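PDB 4KRI: phospholethanolamine N-methyltransferase 2, which probably transfers methyl groups from S-adenosylmethionine to phosphoethanolamine derivatives such as phosphomonomethylethanolamine in nematode phosphocholine biosynthesis. Local coordinates for residues A212-F217 with R238-E243. Sequence-based numbering, arbitrary orientation.
Sequences AILKRF and RQAASE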
ATOM      1  N   ALA A 212     -10.040 -18.924   8.635  1.00 27.30           N
ATOM      2  CA  ALA A 212     -11.424 -18.975   9.093  1.00 26.11           C
ATOM      3  C   ALA A 212     -12.201 -17.766   8.566  1.00 30.75           C
ATOM      4  O   ALA A 212     -13.351 -17.894   8.159  1.00 27.76           O
ATOM      5  CB  ALA A 212     -11.475 -19.038  10.616  1.00 27.93           C
ATOM      6  N   ILE A 213     -11.558 -16.599   8.552  1.00 25.92           N
ATOM      7  CA  ILE A 213     -12.193 -15.389   8.027  1.00 25.46           C
ATOM      8  C   ILE A 213     -12.424 -15.483   6.516  1.00 24.05           C
ATOM      9  O   ILE A 213     -13.502 -15.137   6.026  1.00 27.22           O
ATOM     10  CB  ILE A 213     -11.362 -14.140   8.374  1.00 26.81           C
ATOM     11  CG1 ILE A 213     -11.280 -14.014   9.893  1.00 29.29           C
ATOM     12  CG2 ILE A 213     -11.960 -12.881   7.766  1.00 27.69           C
ATOM     13  CD1 ILE A 213     -10.625 -12.774  10.356  1.00 45.34           C
ATOM     14  N   LEU A 214     -11.430 -15.967   5.775  1.00 25.17           N
ATOM     15  CA  LEU A 214     -11.575 -16.100   4.322  1.00 25.13           C
ATOM     16  C   LEU A 214     -12.745 -16.994   3.937  1.00 22.97           C
ATOM     17  O   LEU A 214     -13.417 -16.758   2.929  1.00 25.52           O
ATOM     18  CB  LEU A 214     -10.300 -16.665   3.699  1.00 21.16           C
ATOM     19  CG  LEU A 214      -9.164 -15.656   3.590  1.00 23.96           C
ATOM     20  CD1 LEU A 214      -7.905 -16.338   3.033  1.00 27.59           C
ATOM     21  CD2 LEU A 214      -9.580 -14.483   2.707  1.00 29.22           C
ATOM     22  N   LYS A 215     -12.992 -18.020   4.734  1.00 25.28           N
ATOM     23  CA  LYS A 215     -14.091 -18.931   4.454  1.00 27.93           C
ATOM     24  C   LYS A 215     -15.462 -18.263   4.565  1.00 31.23           C
ATOM     25  O   LYS A 215     -16.436 -18.742   3.994  1.00 32.42           O
ATOM     26  CB  LYS A 215     -14.014 -20.157   5.372  1.00 33.28           C
ATOM     27  CG  LYS A 215     -12.946 -21.156   4.913  1.00 31.33           C
ATOM     28  CD  LYS A 215     -12.787 -22.312   5.902  1.00 39.56           C
ATOM     29  CE  LYS A 215     -11.643 -23.236   5.480  1.00 46.85           C
ATOM     30  NZ  LYS A 215     -11.407 -24.330   6.471  1.00 52.65           N
ATOM     31  N   ARG A 216     -15.533 -17.155   5.288  1.00 28.76           N
ATOM     32  CA  ARG A 216     -16.806 -16.460   5.447  1.00 30.24           C
ATOM     33  C   ARG A 216     -17.216 -15.655   4.212  1.00 31.96           C
ATOM     34  O   ARG A 216     -18.303 -15.068   4.176  1.00 32.56           O
ATOM     35  CB  ARG A 216     -16.785 -15.612   6.714  1.00 31.86           C
ATOM     36  CG  ARG A 216     -16.523 -16.481   7.934  1.00 38.59           C
ATOM     37  CD  ARG A 216     -16.688 -15.739   9.211  1.00 46.17           C
ATOM     38  NE  ARG A 216     -18.026 -15.175   9.339  1.00 45.94           N
ATOM     39  CZ  ARG A 216     -18.471 -14.608  10.455  1.00 43.34           C
ATOM     40  NH1 ARG A 216     -17.683 -14.554  11.516  1.00 45.18           N
ATOM     41  NH2 ARG A 216     -19.693 -14.103  10.508  1.00 39.81           N
ATOM     42  N   PHE A 217     -16.362 -15.654   3.194  1.00 27.88           N
ATOM     43  CA  PHE A 217     -16.743 -15.106   1.889  1.00 26.71           C
ATOM     44  C   PHE A 217     -17.768 -16.026   1.244  1.00 34.43           C
ATOM     45  O   PHE A 217     -18.539 -15.600   0.379  1.00 38.43           O
ATOM     46  CB  PHE A 217     -15.541 -15.021   0.947  1.00 25.69           C
ATOM     47  CG  PHE A 217     -14.842 -13.683   0.938  1.00 24.69           C
ATOM     48  CD1 PHE A 217     -15.436 -12.572   0.359  1.00 24.12           C
ATOM     49  CD2 PHE A 217     -13.569 -13.551   1.469  1.00 23.32           C
ATOM     50  CE1 PHE A 217     -14.782 -11.339   0.330  1.00 27.84           C
ATOM     51  CE2 PHE A 217     -12.904 -12.330   1.438  1.00 21.07           C
ATOM     52  CZ  PHE A 217     -13.507 -11.221   0.856  1.00 23.95           C
ATOM     53  N   ARG A 238      -1.001 -13.918   0.339  1.00 21.23           N
ATOM     54  CA  ARG A 238      -0.317 -15.130  -0.070  1.00 24.39           C
ATOM     55  C   ARG A 238      -1.156 -16.368   0.252  1.00 24.26           C
ATOM     56  O   ARG A 238      -1.157 -17.344  -0.505  1.00 21.63           O
ATOM     57  CB  ARG A 238       1.071 -15.202   0.591  1.00 22.89           C
ATOM     58  CG  ARG A 238       2.048 -14.134   0.059  1.00 24.76           C
ATOM     59  CD  ARG A 238       2.475 -14.426  -1.369  1.00 23.28           C
ATOM     60  NE  ARG A 238       3.161 -15.720  -1.417  1.00 25.47           N
ATOM     61  CZ  ARG A 238       4.410 -15.922  -1.013  1.00 30.47           C
ATOM     62  NH1 ARG A 238       5.139 -14.913  -0.549  1.00 25.51           N
ATOM     63  NH2 ARG A 238       4.940 -17.138  -1.076  1.00 31.53           N
ATOM     64  N   GLN A 239      -1.869 -16.315   1.372  1.00 23.18           N
ATOM     65  CA  GLN A 239      -2.748 -17.409   1.784  1.00 20.25           C
ATOM     66  C   GLN A 239      -3.995 -17.537   0.906  1.00 21.50           C
ATOM     67  O   GLN A 239      -4.415 -18.645   0.562  1.00 25.28           O
ATOM     68  CB  GLN A 239      -3.182 -17.202   3.232  1.00 24.43           C
ATOM     69  CG  GLN A 239      -4.082 -18.294   3.758  1.00 23.46           C
ATOM     70  CD  GLN A 239      -4.538 -17.995   5.172  1.00 25.85           C
ATOM     71  OE1 GLN A 239      -4.942 -16.874   5.466  1.00 30.15           O
ATOM     72  NE2 GLN A 239      -4.465 -18.985   6.049  1.00 28.35           N
ATOM     73  N   ALA A 240      -4.590 -16.403   0.557  1.00 20.78           N
ATOM     74  CA  ALA A 240      -5.727 -16.412  -0.366  1.00 21.19           C
ATOM     75  C   ALA A 240      -5.333 -17.053  -1.694  1.00 24.06           C
ATOM     76  O   ALA A 240      -6.092 -17.844  -2.278  1.00 21.42           O
ATOM     77  CB  ALA A 240      -6.258 -14.989  -0.574  1.00 21.74           C
ATOM     78  N   ALA A 241      -4.130 -16.733  -2.169  1.00 19.17           N
ATOM     79  CA  ALA A 241      -3.663 -17.300  -3.417  1.00 21.38           C
ATOM     80  C   ALA A 241      -3.349 -18.786  -3.242  1.00 22.91           C
ATOM     81  O   ALA A 241      -3.744 -19.616  -4.074  1.00 22.42           O
ATOM     82  CB  ALA A 241      -2.433 -16.554  -3.929  1.00 21.24           C
ATOM     83  N   SER A 242      -2.638 -19.142  -2.176  1.00 22.30           N
ATOM     84  CA  SER A 242      -2.170 -20.530  -2.080  1.00 24.23           C
ATOM     85  C   SER A 242      -3.287 -21.512  -1.718  1.00 26.92           C
ATOM     86  O   SER A 242      -3.272 -22.660  -2.158  1.00 25.26           O
ATOM     87  CB  SER A 242      -1.004 -20.663  -1.101  1.00 26.48           C
ATOM     88  OG  SER A 242      -1.422 -20.317   0.203  1.00 28.53           O
ATOM     89  N   GLU A 243      -4.260 -21.053  -0.943  1.00 27.11           N
ATOM     90  CA  GLU A 243      -5.336 -21.921  -0.465  1.00 25.20           C
ATOM     91  C   GLU A 243      -6.526 -21.987  -1.408  1.00 32.04           C
ATOM     92  O   GLU A 243      -7.166 -23.033  -1.534  1.00 29.06           O
ATOM     93  CB  GLU A 243      -5.829 -21.442   0.903  1.00 27.08           C
ATOM     94  CG  GLU A 243      -4.865 -21.718   2.036  1.00 33.73           C
ATOM     95  CD  GLU A 243      -4.805 -23.195   2.397  1.00 39.85           C
ATOM     96  OE1 GLU A 243      -5.879 -23.841   2.489  1.00 42.45           O
ATOM     97  OE2 GLU A 243      -3.682 -23.710   2.585  1.00 40.40           O
TER
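The carboxamide of Q239 meets L214 with its oxygen: L214 CD1 lies 3.9 Å from Q239 OE1, well to one side of the amide plane. Both polar ends of this flat group are bonded to helix 206-215, OE1 accepting from N210 ND2 and NE2 donating to the carbonyl of W207, fixing the rotation of the amide. The second flat group, the ring of F217, takes no part in the helix-to-helix touch; the carbonyl oxygen of L214 sits at its edge, in the ring plane, and the ring packs edge-to-face with that of Y292.

Q239 reaches across because CG stands anti to the backbone N (chi1 -179°) and the chain beyond stays extended. The rest of the contact is also van der Waals packing, here against A240. The same L214 methyl rests 4.0 Å from A240 CA, with A240 CB slightly farther at 4.2 Å from CD1. The small alanine lets the leucine methyl approach the backbone of helix 235-244. L214 also touches F294 of strand 290-296, placing the junction against the central sheet of the Rossmann-like methyltransferase domain. Helix 235-244 follows the glycine-rich turn after strand 225-229, and the Q239 side chain lies about 8 Å from the bound S-adenosylhomocysteine.

Chemically, one leucine methyl supplies van der Waals contact, while the directional hold between the two helices comes from the Q239 amide, hydrogen-bonded at both oxygen and nitrogen.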